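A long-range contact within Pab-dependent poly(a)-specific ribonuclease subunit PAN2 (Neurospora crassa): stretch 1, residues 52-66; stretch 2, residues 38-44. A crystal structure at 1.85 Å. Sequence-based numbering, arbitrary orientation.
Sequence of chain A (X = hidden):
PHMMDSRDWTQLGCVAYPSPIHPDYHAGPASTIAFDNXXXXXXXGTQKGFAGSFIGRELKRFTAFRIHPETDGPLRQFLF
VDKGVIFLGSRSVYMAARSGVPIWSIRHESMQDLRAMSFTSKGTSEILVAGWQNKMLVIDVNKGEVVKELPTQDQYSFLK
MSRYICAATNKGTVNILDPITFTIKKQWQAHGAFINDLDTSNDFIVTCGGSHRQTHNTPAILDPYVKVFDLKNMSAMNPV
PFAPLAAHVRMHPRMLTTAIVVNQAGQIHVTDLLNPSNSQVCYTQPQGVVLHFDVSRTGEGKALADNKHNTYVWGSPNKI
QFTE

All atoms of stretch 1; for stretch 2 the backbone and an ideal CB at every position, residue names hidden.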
# COMPACT_ATOMS: atom_id res chain seq x y z
N GLY A 52 -14.60 16.97 10.39
CA GLY A 52 -15.79 16.68 9.61
C GLY A 52 -16.76 17.86 9.65
O GLY A 52 -16.96 18.45 10.71
N SER A 53 -17.35 18.20 8.50
CA SER A 53 -18.36 19.26 8.43
C SER A 53 -19.72 18.68 8.06
O SER A 53 -19.81 17.72 7.29
CB SER A 53 -17.95 20.34 7.43
OG SER A 53 -18.02 19.87 6.10
N PHE A 54 -20.77 19.28 8.62
CA PHE A 54 -22.14 18.79 8.47
C PHE A 54 -23.13 19.94 8.26
O PHE A 54 -23.04 20.98 8.93
CB PHE A 54 -22.53 17.97 9.70
CG PHE A 54 -21.61 16.80 9.94
CD1 PHE A 54 -20.47 16.94 10.72
CD2 PHE A 54 -21.88 15.56 9.37
CE1 PHE A 54 -19.62 15.87 10.93
CE2 PHE A 54 -21.02 14.48 9.58
CZ PHE A 54 -19.89 14.64 10.36
N ILE A 55 -24.07 19.76 7.32
CA ILE A 55 -24.97 20.83 6.88
C ILE A 55 -26.33 20.81 7.55
O ILE A 55 -27.00 19.78 7.59
CB ILE A 55 -25.25 20.78 5.35
CG1 ILE A 55 -23.95 20.66 4.55
CG2 ILE A 55 -26.07 21.98 4.90
CD1 ILE A 55 -24.18 20.16 3.13
N GLY A 56 -26.74 21.97 8.05
CA GLY A 56 -28.11 22.15 8.49
C GLY A 56 -28.43 21.42 9.77
O GLY A 56 -27.57 20.78 10.37
N ARG A 57 -29.69 21.53 10.19
CA ARG A 57 -30.11 20.96 11.46
C ARG A 57 -30.11 19.43 11.44
O ARG A 57 -30.05 18.80 12.49
CB ARG A 57 -31.51 21.47 11.82
CG ARG A 57 -32.60 21.09 10.84
CD ARG A 57 -33.96 21.55 11.36
NE ARG A 57 -35.05 21.22 10.44
CZ ARG A 57 -35.65 20.03 10.37
NH1 ARG A 57 -35.25 19.04 11.16
NH2 ARG A 57 -36.63 19.84 9.50
N GLU A 58 -30.15 18.84 10.25
CA GLU A 58 -30.17 17.39 10.15
C GLU A 58 -28.76 16.81 10.04
O GLU A 58 -28.58 15.59 9.97
CB GLU A 58 -31.03 16.96 8.95
CG GLU A 58 -32.38 17.67 8.91
CD GLU A 58 -33.28 17.12 7.83
OE1 GLU A 58 -32.93 16.08 7.23
OE2 GLU A 58 -34.35 17.73 7.57
N LEU A 59 -27.76 17.69 10.04
CA LEU A 59 -26.35 17.30 10.03
C LEU A 59 -26.00 16.37 8.86
O LEU A 59 -25.37 15.33 9.03
CB LEU A 59 -25.99 16.64 11.36
CG LEU A 59 -26.12 17.57 12.57
CD1 LEU A 59 -25.84 16.83 13.89
CD2 LEU A 59 -25.19 18.76 12.42
N LYS A 60 -26.41 16.77 7.66
CA LYS A 60 -26.05 16.08 6.44
C LYS A 60 -24.54 16.23 6.22
O LYS A 60 -24.00 17.32 6.30
CB LYS A 60 -26.86 16.66 5.26
CG LYS A 60 -26.42 16.24 3.87
CD LYS A 60 -27.25 16.97 2.81
CE LYS A 60 -26.67 16.80 1.41
NZ LYS A 60 -27.24 17.79 0.44
N ARG A 61 -23.86 15.12 5.96
CA ARG A 61 -22.41 15.17 5.78
C ARG A 61 -22.00 16.07 4.62
O ARG A 61 -22.59 16.02 3.54
CB ARG A 61 -21.87 13.75 5.56
CG ARG A 61 -20.47 13.73 5.01
CD ARG A 61 -20.45 13.11 3.63
NE ARG A 61 -20.07 11.71 3.68
CZ ARG A 61 -20.07 10.89 2.63
NH1 ARG A 61 -20.44 11.35 1.44
NH2 ARG A 61 -19.70 9.62 2.77
N PHE A 62 -20.98 16.90 4.82
CA PHE A 62 -20.51 17.75 3.72
C PHE A 62 -19.10 17.35 3.32
O PHE A 62 -18.92 16.60 2.37
CB PHE A 62 -20.56 19.24 4.09
CG PHE A 62 -20.10 20.16 2.97
CD1 PHE A 62 -20.62 20.02 1.70
CD2 PHE A 62 -19.15 21.14 3.20
CE1 PHE A 62 -20.20 20.84 0.66
CE2 PHE A 62 -18.72 21.97 2.17
CZ PHE A 62 -19.24 21.81 0.90
N THR A 63 -18.09 17.83 4.05
CA THR A 63 -16.72 17.46 3.75
C THR A 63 -16.03 16.88 4.97
O THR A 63 -16.52 17.02 6.10
CB THR A 63 -15.89 18.66 3.24
OG1 THR A 63 -15.99 19.74 4.18
CG2 THR A 63 -16.39 19.13 1.85
N ALA A 64 -14.89 16.23 4.75
CA ALA A 64 -14.13 15.67 5.86
C ALA A 64 -12.71 15.41 5.41
O ALA A 64 -12.48 14.90 4.30
CB ALA A 64 -14.78 14.39 6.38
N PHE A 65 -11.75 15.79 6.25
CA PHE A 65 -10.34 15.64 5.92
C PHE A 65 -9.48 15.80 7.16
O PHE A 65 -9.86 16.47 8.11
CB PHE A 65 -9.91 16.66 4.84
CG PHE A 65 -10.45 18.06 5.08
CD1 PHE A 65 -9.73 18.98 5.82
CD2 PHE A 65 -11.67 18.44 4.54
CE1 PHE A 65 -10.23 20.29 6.04
CE2 PHE A 65 -12.18 19.73 4.77
CZ PHE A 65 -11.46 20.65 5.51
N ARG A 66 -8.32 15.15 7.16
CA ARG A 66 -7.42 15.23 8.29
C ARG A 66 -6.58 16.49 8.18
O ARG A 66 -6.08 16.82 7.11
CB ARG A 66 -6.52 13.99 8.37
CG ARG A 66 -5.84 13.87 9.73
CD ARG A 66 -4.90 12.63 9.81
NE ARG A 66 -5.59 11.35 9.66
CZ ARG A 66 -6.36 10.81 10.60
NH1 ARG A 66 -6.56 11.44 11.74
NH2 ARG A 66 -6.95 9.63 10.39
N UNK A 38 -20.73 30.57 8.24
CA UNK A 38 -21.41 30.56 6.95
C UNK A 38 -21.75 29.14 6.51
O UNK A 38 -21.25 28.15 7.08
CB UNK A 38 -20.54 31.24 5.89
N UNK A 39 -22.62 29.06 5.51
CA UNK A 39 -22.94 27.82 4.81
C UNK A 39 -23.64 26.77 5.68
O UNK A 39 -23.71 25.60 5.29
CB UNK A 39 -21.65 27.22 4.24
N UNK A 40 -24.17 27.18 6.83
CA UNK A 40 -24.95 26.30 7.69
C UNK A 40 -24.15 25.08 8.17
O UNK A 40 -24.71 24.00 8.38
CB UNK A 40 -26.20 25.84 6.95
N UNK A 41 -22.85 25.27 8.37
CA UNK A 41 -22.00 24.14 8.73
C UNK A 41 -21.75 24.02 10.23
O UNK A 41 -21.58 25.02 10.93
CB UNK A 41 -20.66 24.26 8.00
N UNK A 42 -21.74 22.78 10.70
CA UNK A 42 -21.20 22.45 12.02
C UNK A 42 -19.95 21.60 11.83
O UNK A 42 -19.96 20.59 11.11
CB UNK A 42 -22.23 21.72 12.88
N UNK A 43 -18.85 22.01 12.47
CA UNK A 43 -17.59 21.30 12.38
C UNK A 43 -17.28 20.49 13.64
O UNK A 43 -17.48 20.97 14.76
CB UNK A 43 -16.46 22.29 12.11
N UNK A 44 -16.80 19.26 13.44
CA UNK A 44 -16.49 18.34 14.55
C UNK A 44 -15.07 17.81 14.39
O UNK A 44 -14.70 17.38 13.29
CB UNK A 44 -17.49 17.18 14.60

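Position 38 stands apart from stretch 1: nothing of that stretch lies within 5.5 Å of its ideal CB, and an extended backbone (phi/psi -149/165) excludes little. Almost any side chain would do, a polar one readily. It is Gln38, which opens a type I' turn running to position 41 and touches nothing in stretch 1.

The ideal CB at position 39 is also clear of stretch 1, but its phi/psi of 66/15 is left-handed, where glycine, asparagine and aspartate are most at ease. The deposited residue is Asp39, with its CA-to-CB bond sideways, and its side chain does not reach stretch 1.

Position 40 again has positive phi (61/32), so the same three types would be expected, yet its CA-to-CB bond points toward stretch 1. The ideal CB is 4.1 Å from Gly56 N and 4.4 Å from Ile55 CG2, so an aliphatic stem could rest there. The residue is Glu40, a less usual choice for these angles; its carboxylate oxygens are hydrogen-bonded elsewhere in the structure. Its backbone serves the contact, with Gly56 N donating to Glu40 O at 2.9 Å.

From 41 the chain is a strand, antiparallel to strand 52-55. Position 41 pairs with Ile55 in a non-hydrogen-bonded bridge and shares a face with Ser53 and Ile55. Apolar surface from Ile55 and Phe62 invites an aliphatic residue such as leucine, isoleucine or methionine. Leu41 fills the place, its CD2 lying 3.7 Å from Ile55 CG1 and 4.0 Å from Phe62 CD2.

Position 42 lies on the other face, opposite Phe54 in a hydrogen-bonded pair: N and O of position 42 both bond the backbone of Phe54. The ideal CB sits 4.2 Å from Leu59 CD2, so a medium-sized apolar residue suits. It is Leu42, which meets Leu59 at 3.8 Å, CD2 to CD2; the backbone bonds are Leu42 N to Phe54 O (2.8 Å) and Phe54 N to Leu42 O (2.9 Å).

Position 43 returns to the face of Ser53, its non-hydrogen-bonded partner. Serine is small, leaving space above its CB, and Thr63 and Phe65 lie farther along on that side. A long aliphatic or an aromatic could use the room; a broad, flat ring covers most. Trp43, with chi1 in m, lays its six-membered ring over Ser53: Ser53 CB is 3.3 Å from the ring centroid and 3° off its normal, a CH-pi contact. The ring also reaches Thr63 OG1 from CH2 (3.7 Å) and Phe65 CZ from CZ3 (4.0 Å).

Position 44 pairs with Gly52, whose missing side chain leaves the neighbouring Phe54 ring accessible: the ideal CB is 4.4 Å from Phe54 CE1. Valine, leucine or isoleucine would suit, the beta-branched types being especially at home in a strand. It is Ile44, which brings CD1 to 3.8 Å from Phe54 CE1, while Ile44 N to Gly52 O and Gly52 N to Ile44 O, both 2.9 Å, complete the pairing.

Stretch 2 (38-44) QDELLWI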
# COMPACT_ATOMS: atom_id res chain seq x y z
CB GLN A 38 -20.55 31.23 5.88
CG GLN A 38 -19.22 30.54 5.64
CD GLN A 38 -18.45 31.13 4.47
OE1 GLN A 38 -18.47 30.58 3.37
NE2 GLN A 38 -17.77 32.25 4.71
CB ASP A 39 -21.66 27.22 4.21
CG ASP A 39 -21.07 28.11 3.14
OD1 ASP A 39 -21.83 28.95 2.62
OD2 ASP A 39 -19.87 27.99 2.83
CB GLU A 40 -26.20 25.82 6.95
CG GLU A 40 -27.13 26.96 6.57
CD GLU A 40 -27.61 27.69 7.80
OE1 GLU A 40 -28.50 27.16 8.49
OE2 GLU A 40 -27.06 28.78 8.09
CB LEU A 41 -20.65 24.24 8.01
CG LEU A 41 -20.70 24.20 6.48
CD1 LEU A 41 -19.31 24.35 5.90
CD2 LEU A 41 -21.37 22.90 6.02
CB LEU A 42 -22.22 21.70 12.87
CG LEU A 42 -21.76 21.29 14.28
CD1 LEU A 42 -21.59 22.51 15.19
CD2 LEU A 42 -22.73 20.30 14.89
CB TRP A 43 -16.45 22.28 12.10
CG TRP A 43 -16.54 22.88 10.72
CD1 TRP A 43 -17.28 23.96 10.34
CD2 TRP A 43 -15.88 22.41 9.53
NE1 TRP A 43 -17.12 24.20 8.99
CE2 TRP A 43 -16.26 23.26 8.47
CE3 TRP A 43 -15.00 21.35 9.27
CZ2 TRP A 43 -15.79 23.09 7.16
CZ3 TRP A 43 -14.53 21.18 7.96
CH2 TRP A 43 -14.92 22.05 6.93
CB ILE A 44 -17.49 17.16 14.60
CG1 ILE A 44 -18.93 17.68 14.64
CG2 ILE A 44 -17.17 16.19 15.76
CD1 ILE A 44 -19.97 16.59 14.60
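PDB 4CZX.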